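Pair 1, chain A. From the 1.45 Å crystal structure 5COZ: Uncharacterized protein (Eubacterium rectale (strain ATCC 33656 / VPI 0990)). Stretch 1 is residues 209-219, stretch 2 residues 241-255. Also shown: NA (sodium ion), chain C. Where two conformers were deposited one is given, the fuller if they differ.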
# COMPACT_ATOMS: atom_id res chain seq x y z
N ASN A 209 16.50 12.63 10.01
CA ASN A 209 17.16 12.78 8.71
C ASN A 209 16.11 12.94 7.62
O ASN A 209 15.26 12.05 7.49
CB ASN A 209 18.05 11.57 8.41
CG ASN A 209 19.21 11.45 9.34
OD1 ASN A 209 20.07 12.33 9.39
ND2 ASN A 209 19.23 10.39 10.14
N ASP A 210 16.18 14.03 6.83
CA ASP A 210 15.18 14.26 5.78
C ASP A 210 15.16 13.09 4.80
O ASP A 210 16.19 12.74 4.22
CB ASP A 210 15.43 15.59 5.06
CG ASP A 210 15.14 16.82 5.90
OD1 ASP A 210 14.70 16.66 7.06
OD2 ASP A 210 15.33 17.93 5.38
N THR A 211 13.99 12.49 4.63
CA THR A 211 13.83 11.29 3.82
C THR A 211 12.56 11.35 3.00
O THR A 211 11.51 11.78 3.51
CB THR A 211 13.76 10.08 4.80
OG1 THR A 211 14.98 10.01 5.57
CG2 THR A 211 13.56 8.74 4.10
N TYR A 212 12.64 10.96 1.73
CA TYR A 212 11.44 10.74 0.92
C TYR A 212 11.04 9.29 1.05
O TYR A 212 11.92 8.43 1.00
CB TYR A 212 11.72 10.98 -0.56
CG TYR A 212 11.90 12.40 -1.01
CD1 TYR A 212 10.86 13.32 -0.92
CD2 TYR A 212 13.08 12.80 -1.63
CE1 TYR A 212 10.99 14.61 -1.41
CE2 TYR A 212 13.21 14.09 -2.15
CZ TYR A 212 12.16 14.99 -2.05
OH TYR A 212 12.32 16.27 -2.55
N VAL A 213 9.75 8.98 1.16
CA VAL A 213 9.28 7.60 1.16
C VAL A 213 8.27 7.44 0.05
O VAL A 213 7.21 8.09 0.08
CB VAL A 213 8.67 7.17 2.51
CG1 VAL A 213 8.05 5.75 2.42
CG2 VAL A 213 9.71 7.21 3.63
N PHE A 214 8.57 6.57 -0.92
CA PHE A 214 7.59 6.24 -1.94
C PHE A 214 6.90 4.96 -1.63
O PHE A 214 7.54 4.00 -1.20
CB PHE A 214 8.26 6.06 -3.31
CG PHE A 214 8.70 7.38 -3.88
CD1 PHE A 214 9.97 7.89 -3.59
CD2 PHE A 214 7.89 8.07 -4.76
CE1 PHE A 214 10.38 9.12 -4.14
CE2 PHE A 214 8.29 9.31 -5.28
CZ PHE A 214 9.53 9.82 -4.97
N PHE A 215 5.59 4.93 -1.89
CA PHE A 215 4.83 3.70 -1.94
C PHE A 215 4.54 3.43 -3.38
O PHE A 215 3.89 4.24 -4.03
CB PHE A 215 3.48 3.74 -1.17
CG PHE A 215 3.50 3.63 0.33
CD1 PHE A 215 4.68 3.77 1.05
CD2 PHE A 215 2.32 3.37 1.02
CE1 PHE A 215 4.67 3.72 2.46
CE2 PHE A 215 2.32 3.28 2.42
CZ PHE A 215 3.49 3.45 3.13
N MSE A 216 5.04 2.30 -3.87
CA MSE A 216 4.71 1.84 -5.22
C MSE A 216 3.86 0.61 -5.08
O MSE A 216 3.88 -0.05 -4.05
CB MSE A 216 5.96 1.57 -6.04
CG MSE A 216 6.93 2.71 -5.89
SE MSE A 216 8.54 2.39 -6.81
CE MSE A 216 8.06 3.13 -8.22
N PHE A 217 3.04 0.33 -6.11
CA PHE A 217 2.07 -0.72 -5.97
C PHE A 217 2.22 -1.82 -7.01
O PHE A 217 1.81 -1.66 -8.15
CB PHE A 217 0.66 -0.08 -6.05
CG PHE A 217 0.49 1.04 -5.05
CD1 PHE A 217 0.42 0.78 -3.69
CD2 PHE A 217 0.54 2.37 -5.47
CE1 PHE A 217 0.36 1.82 -2.76
CE2 PHE A 217 0.46 3.42 -4.54
CZ PHE A 217 0.35 3.14 -3.19
N PRO A 218 2.81 -2.96 -6.60
CA PRO A 218 2.95 -4.12 -7.51
C PRO A 218 1.60 -4.45 -8.14
O PRO A 218 0.57 -4.47 -7.45
CB PRO A 218 3.42 -5.23 -6.59
CG PRO A 218 4.27 -4.47 -5.57
CD PRO A 218 3.43 -3.23 -5.28
N ASP A 219 1.60 -4.67 -9.47
CA ASP A 219 0.34 -4.87 -10.14
C ASP A 219 0.40 -5.94 -11.21
O ASP A 219 1.47 -6.49 -11.50
CB ASP A 219 -0.09 -3.52 -10.78
CG ASP A 219 0.71 -2.98 -11.95
OD1 ASP A 219 1.90 -3.37 -12.11
OD2 ASP A 219 0.17 -2.13 -12.69
N GLU A 241 -0.99 -5.14 3.32
CA GLU A 241 -1.11 -4.07 2.35
C GLU A 241 -0.03 -4.17 1.29
O GLU A 241 1.17 -4.30 1.58
CB GLU A 241 -1.02 -2.72 3.04
CG GLU A 241 -2.15 -2.48 4.03
CD GLU A 241 -1.84 -1.38 5.03
OE1 GLU A 241 -1.98 -0.19 4.68
OE2 GLU A 241 -1.33 -1.71 6.12
N ASN A 242 -0.47 -4.16 0.03
CA ASN A 242 0.44 -4.26 -1.09
C ASN A 242 1.13 -2.92 -1.37
O ASN A 242 0.61 -2.12 -2.16
CB ASN A 242 -0.31 -4.71 -2.34
CG ASN A 242 0.55 -4.74 -3.55
OD1 ASN A 242 1.64 -5.31 -3.53
ND2 ASN A 242 0.06 -4.14 -4.63
N HIS A 243 2.27 -2.69 -0.75
CA HIS A 243 3.07 -1.52 -1.09
C HIS A 243 4.53 -1.90 -1.04
O HIS A 243 5.00 -2.54 -0.09
CB HIS A 243 2.79 -0.24 -0.22
CG HIS A 243 2.63 -0.47 1.26
ND1 HIS A 243 1.51 -0.03 1.94
CD2 HIS A 243 3.47 -1.04 2.15
CE1 HIS A 243 1.69 -0.35 3.20
NE2 HIS A 243 2.86 -0.94 3.39
N LEU A 244 5.21 -1.53 -2.11
CA LEU A 244 6.68 -1.61 -2.22
C LEU A 244 7.17 -0.25 -1.68
O LEU A 244 6.83 0.81 -2.25
CB LEU A 244 7.06 -1.83 -3.70
CG LEU A 244 8.55 -1.66 -4.06
CD1 LEU A 244 9.43 -2.69 -3.38
CD2 LEU A 244 8.77 -1.72 -5.63
N VAL A 245 7.89 -0.28 -0.53
CA VAL A 245 8.31 0.95 0.14
C VAL A 245 9.76 1.25 -0.23
O VAL A 245 10.62 0.40 -0.03
CB VAL A 245 8.13 0.85 1.66
CG1 VAL A 245 8.46 2.20 2.32
CG2 VAL A 245 6.69 0.45 2.02
N ILE A 246 10.00 2.41 -0.84
CA ILE A 246 11.36 2.81 -1.21
C ILE A 246 11.61 4.17 -0.62
O ILE A 246 10.94 5.14 -0.99
CB ILE A 246 11.55 2.83 -2.75
CG1 ILE A 246 11.01 1.52 -3.40
CG2 ILE A 246 13.05 3.09 -3.08
CD1 ILE A 246 11.32 1.37 -4.97
N ALA A 247 12.55 4.25 0.31
CA ALA A 247 12.88 5.54 0.93
C ALA A 247 14.26 5.97 0.54
O ALA A 247 15.13 5.11 0.30
CB ALA A 247 12.78 5.44 2.44
N MSE A 248 14.50 7.29 0.52
CA MSE A 248 15.84 7.79 0.21
C MSE A 248 16.12 9.08 0.95
O MSE A 248 15.22 9.88 1.21
CB MSE A 248 16.02 8.01 -1.29
CG MSE A 248 15.00 8.95 -1.88
SE MSE A 248 14.89 8.81 -3.79
CE MSE A 248 14.08 7.13 -4.00
N ASP A 249 17.37 9.24 1.34
CA ASP A 249 17.85 10.42 2.04
C ASP A 249 19.01 10.97 1.20
O ASP A 249 19.21 10.52 0.06
CB ASP A 249 18.23 10.09 3.49
CG ASP A 249 19.24 8.96 3.66
OD1 ASP A 249 20.07 8.76 2.73
OD2 ASP A 249 19.23 8.33 4.73
N GLU A 250 19.78 11.93 1.74
CA GLU A 250 20.88 12.55 0.98
C GLU A 250 21.98 11.54 0.58
O GLU A 250 22.78 11.84 -0.31
CB GLU A 250 21.46 13.72 1.78
CG GLU A 250 22.16 13.30 3.06
CD GLU A 250 22.85 14.41 3.83
OE1 GLU A 250 22.57 15.60 3.57
OE2 GLU A 250 23.66 14.07 4.73
N LYS A 251 22.02 10.38 1.24
CA LYS A 251 23.01 9.33 0.96
C LYS A 251 22.52 8.33 -0.10
O LYS A 251 23.29 7.48 -0.55
CB LYS A 251 23.41 8.60 2.25
CG LYS A 251 24.24 9.49 3.19
CD LYS A 251 24.61 8.76 4.47
CE LYS A 251 24.52 9.64 5.68
NZ LYS A 251 24.85 8.90 6.93
N GLY A 252 21.26 8.47 -0.54
CA GLY A 252 20.66 7.58 -1.53
C GLY A 252 19.57 6.74 -0.90
O GLY A 252 19.03 7.11 0.16
N ILE A 253 19.22 5.59 -1.52
CA ILE A 253 18.19 4.70 -0.99
C ILE A 253 18.58 4.28 0.43
O ILE A 253 19.73 3.88 0.65
CB ILE A 253 17.99 3.46 -1.92
CG1 ILE A 253 17.71 3.88 -3.40
CG2 ILE A 253 16.93 2.47 -1.38
CD1 ILE A 253 16.43 4.61 -3.66
N SER A 254 17.66 4.37 1.37
CA SER A 254 17.94 4.03 2.76
C SER A 254 17.03 2.93 3.31
O SER A 254 17.29 2.44 4.40
CB SER A 254 17.76 5.30 3.60
OG SER A 254 16.40 5.72 3.49
N PHE A 255 15.96 2.56 2.59
CA PHE A 255 15.00 1.58 3.07
C PHE A 255 14.24 1.04 1.88
O PHE A 255 13.77 1.82 1.05
CB PHE A 255 14.04 2.28 4.07
CG PHE A 255 13.03 1.39 4.74
CD1 PHE A 255 11.82 1.10 4.13
CD2 PHE A 255 13.26 0.91 6.02
CE1 PHE A 255 10.86 0.30 4.78
CE2 PHE A 255 12.30 0.13 6.67
CZ PHE A 255 11.10 -0.15 6.05
NA NA C . 15.16 18.11 9.04
O HOH W 1 18.86 13.40 4.21
O HOH W 2 16.14 19.64 7.29
O HOH W 3 16.57 7.60 5.52
O HOH W 4 17.21 17.18 9.45

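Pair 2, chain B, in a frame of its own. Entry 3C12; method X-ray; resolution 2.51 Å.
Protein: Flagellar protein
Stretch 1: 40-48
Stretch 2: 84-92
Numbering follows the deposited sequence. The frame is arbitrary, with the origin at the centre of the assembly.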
# COMPACT_ATOMS: atom_id res chain seq x y z
N PHE B 40 14.99 -8.54 -8.56
CA PHE B 40 13.77 -9.33 -8.54
C PHE B 40 12.89 -8.94 -7.37
O PHE B 40 13.35 -8.37 -6.38
CB PHE B 40 14.07 -10.84 -8.49
CG PHE B 40 14.74 -11.31 -7.22
CD1 PHE B 40 16.10 -11.12 -7.02
CD2 PHE B 40 14.00 -11.95 -6.23
CE1 PHE B 40 16.71 -11.56 -5.85
CE2 PHE B 40 14.61 -12.40 -5.07
CZ PHE B 40 15.97 -12.20 -4.88
N VAL B 41 11.60 -9.21 -7.49
CA VAL B 41 10.68 -8.90 -6.42
C VAL B 41 9.93 -10.17 -6.05
O VAL B 41 9.46 -10.90 -6.92
CB VAL B 41 9.70 -7.79 -6.84
CG1 VAL B 41 9.15 -8.10 -8.20
CG2 VAL B 41 8.58 -7.68 -5.83
N ASN B 42 9.84 -10.44 -4.76
CA ASN B 42 9.14 -11.61 -4.28
C ASN B 42 7.82 -11.23 -3.61
O ASN B 42 7.80 -10.47 -2.64
CB ASN B 42 10.01 -12.40 -3.29
CG ASN B 42 11.09 -13.20 -3.98
OD1 ASN B 42 11.90 -13.85 -3.33
ND2 ASN B 42 11.11 -13.15 -5.30
N PHE B 43 6.74 -11.76 -4.16
CA PHE B 43 5.40 -11.51 -3.65
C PHE B 43 4.98 -12.70 -2.82
O PHE B 43 4.92 -13.82 -3.31
CB PHE B 43 4.42 -11.29 -4.81
CG PHE B 43 4.83 -10.21 -5.76
CD1 PHE B 43 5.81 -10.43 -6.71
CD2 PHE B 43 4.27 -8.94 -5.67
CE1 PHE B 43 6.22 -9.42 -7.57
CE2 PHE B 43 4.67 -7.93 -6.53
CZ PHE B 43 5.64 -8.17 -7.48
N GLU B 44 4.70 -12.46 -1.55
CA GLU B 44 4.29 -13.52 -0.65
C GLU B 44 2.82 -13.41 -0.27
O GLU B 44 2.37 -12.37 0.21
CB GLU B 44 5.15 -13.47 0.61
CG GLU B 44 4.74 -14.44 1.68
CD GLU B 44 5.42 -14.15 3.00
OE1 GLU B 44 5.25 -13.03 3.52
OE2 GLU B 44 6.13 -15.04 3.51
N ILE B 45 2.08 -14.49 -0.48
CA ILE B 45 0.66 -14.52 -0.15
C ILE B 45 0.40 -15.24 1.17
O ILE B 45 0.77 -16.40 1.33
CB ILE B 45 -0.14 -15.22 -1.28
CG1 ILE B 45 -0.35 -14.26 -2.45
CG2 ILE B 45 -1.49 -15.70 -0.76
CD1 ILE B 45 0.92 -13.71 -3.01
N THR B 46 -0.23 -14.56 2.12
CA THR B 46 -0.54 -15.17 3.41
C THR B 46 -2.05 -15.23 3.62
O THR B 46 -2.80 -14.56 2.91
CB THR B 46 0.11 -14.39 4.57
OG1 THR B 46 -0.30 -13.03 4.52
CG2 THR B 46 1.62 -14.47 4.47
N ASP B 47 -2.49 -16.04 4.58
CA ASP B 47 -3.92 -16.17 4.84
C ASP B 47 -4.40 -15.35 6.02
O ASP B 47 -3.64 -14.55 6.58
CB ASP B 47 -4.30 -17.65 5.06
CG ASP B 47 -3.77 -18.21 6.37
OD1 ASP B 47 -3.33 -17.42 7.23
OD2 ASP B 47 -3.81 -19.44 6.54
N ALA B 48 -5.66 -15.56 6.40
CA ALA B 48 -6.29 -14.84 7.51
C ALA B 48 -5.39 -14.72 8.74
O ALA B 48 -5.14 -13.61 9.22
CB ALA B 48 -7.61 -15.52 7.88
N LYS B 84 -10.36 -13.10 0.54
CA LYS B 84 -9.28 -12.12 0.56
C LYS B 84 -8.02 -12.67 1.20
O LYS B 84 -8.07 -13.31 2.24
CB LYS B 84 -9.74 -10.86 1.31
CG LYS B 84 -10.95 -10.18 0.68
CD LYS B 84 -11.39 -8.96 1.48
CE LYS B 84 -12.62 -8.31 0.83
NZ LYS B 84 -13.18 -7.20 1.64
N TYR B 85 -6.88 -12.42 0.56
CA TYR B 85 -5.60 -12.89 1.07
C TYR B 85 -4.63 -11.73 1.15
O TYR B 85 -4.69 -10.81 0.33
CB TYR B 85 -5.02 -13.97 0.16
CG TYR B 85 -5.77 -15.26 0.22
CD1 TYR B 85 -6.96 -15.44 -0.48
CD2 TYR B 85 -5.30 -16.30 1.01
CE1 TYR B 85 -7.67 -16.63 -0.39
CE2 TYR B 85 -6.00 -17.50 1.11
CZ TYR B 85 -7.18 -17.65 0.41
OH TYR B 85 -7.86 -18.84 0.52
N GLY B 86 -3.73 -11.78 2.13
CA GLY B 86 -2.75 -10.73 2.28
C GLY B 86 -1.57 -10.89 1.34
O GLY B 86 -1.11 -12.01 1.09
N ILE B 87 -1.08 -9.78 0.81
CA ILE B 87 0.07 -9.84 -0.09
C ILE B 87 1.16 -8.85 0.29
O ILE B 87 0.90 -7.67 0.52
CB ILE B 87 -0.33 -9.61 -1.57
CG1 ILE B 87 0.93 -9.66 -2.44
CG2 ILE B 87 -1.05 -8.28 -1.74
CD1 ILE B 87 0.71 -9.32 -3.87
N THR B 88 2.38 -9.35 0.34
CA THR B 88 3.54 -8.53 0.67
C THR B 88 4.57 -8.64 -0.44
O THR B 88 4.82 -9.72 -0.98
CB THR B 88 4.15 -8.99 2.00
OG1 THR B 88 3.20 -8.76 3.05
CG2 THR B 88 5.43 -8.22 2.30
N ALA B 89 5.17 -7.51 -0.80
CA ALA B 89 6.15 -7.51 -1.86
C ALA B 89 7.48 -7.02 -1.36
O ALA B 89 7.58 -5.96 -0.74
CB ALA B 89 5.68 -6.65 -3.01
N THR B 90 8.51 -7.80 -1.63
CA THR B 90 9.85 -7.44 -1.23
C THR B 90 10.79 -7.46 -2.41
O THR B 90 10.88 -8.44 -3.14
CB THR B 90 10.40 -8.39 -0.19
OG1 THR B 90 9.43 -8.56 0.86
CG2 THR B 90 11.71 -7.84 0.39
N GLN B 91 11.49 -6.35 -2.57
CA GLN B 91 12.43 -6.19 -3.65
C GLN B 91 13.82 -6.54 -3.16
O GLN B 91 14.17 -6.34 -2.00
CB GLN B 91 12.42 -4.74 -4.14
CG GLN B 91 13.21 -4.49 -5.39
CD GLN B 91 13.62 -3.04 -5.53
OE1 GLN B 91 14.53 -2.58 -4.84
NE2 GLN B 91 12.94 -2.30 -6.41
N THR B 92 14.61 -7.09 -4.08
CA THR B 92 15.99 -7.46 -3.83
C THR B 92 16.71 -6.99 -5.08
O THR B 92 16.42 -7.46 -6.18
CB THR B 92 16.15 -8.99 -3.71
OG1 THR B 92 15.40 -9.48 -2.60
CG2 THR B 92 17.62 -9.34 -3.54
O HOH W 5 7.09 -10.41 0.31
O HOH W 6 1.39 -11.75 2.75

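The sharpest difference between these two antiparallel strand pairs lies on one face of the sheet. In pair 1 the face carrying A:Tyr212, A:Phe214, A:Met216, A:Leu244, A:Ile246 and A:Met248 is buried and largely apolar; in pair 2 the matching positions hold B:Asn42, B:Glu44, B:Thr46, B:Gly86, B:Thr88 and B:Thr90, and water reaches the backbone there. Beneath this contrast the frameworks are nearly identical: 14 central residues superpose with an RMSD of 0.3 Å, and the strands run at 162° in pair 1 and 160° in pair 2.

The shared ladder depends on main-chain N-H and C=O groups, which all residues other than proline supply in full. A:Phe214 N donates to A:Ile246 O at 2.8 Å, and at the equivalent position B:Glu44 N donates to B:Thr88 O, also at 2.8 Å. A phenylalanine and a glutamate thus occupy one backbone site without disturbing its register.

On that face, pair 1 fills space with long side chains. The selenomethionine A:Met216 places SE 3.5 Å from A:Ile246 CD1, while A:Met248 CE lies 4.2 Å from A:Phe214 CD1. At the position of A:Met216 and A:Leu244, pair 2 has B:Thr46 facing B:Gly86. An ideal CB on that glycine would sit a tight 3.2 Å from B:Thr46 OG1. Here water 6 joins the two strands: it donates to B:Glu44 O at 2.8 Å, lies 2.8 Å from B:Thr46 OG1 in a hydrogen bond, and donates weakly to B:Gly86 O at 3.0 Å.

The other face is mainly apolar in both pairs, although in pair 2 it also carries B:Gln91, the end of which leads away from the other stretch. Bulk is distributed differently. A:Ala247 and B:Ala89 coincide, and each receives a neighbour across the ladder: A:Val213 CG2 approaches A:Ala247 CB to 3.7 Å, whereas the larger B:Phe43 brings CD2 to 3.8 Å from B:Ala89 CB. At the next such pair the order reverses. A:Phe215 CE1 packs 3.9 Å from A:Val245 CG2, where B:Ile45 CD1 meets B:Ile87 CG1 at 4.1 Å. The ring of A:Phe215 also reaches A:His243, their centroids 4.3 Å apart and their planes inclined at 37°; at the matching sites, B:Ile45 CG2 lies 4.0 Å from B:Tyr85 CB.

Beyond the common ladder, A:Asn242 ND2 donates to A:Pro218 O at 2.9 Å, a hydrogen bond from a side chain to a main-chain carbonyl, linking the two stretches, that the matched B:Lys84 and B:Ala48 do not make. The general principle is that backbone hydrogen bonding fixes the register, while side chains may fill the faces with hydrocarbon or leave room for water.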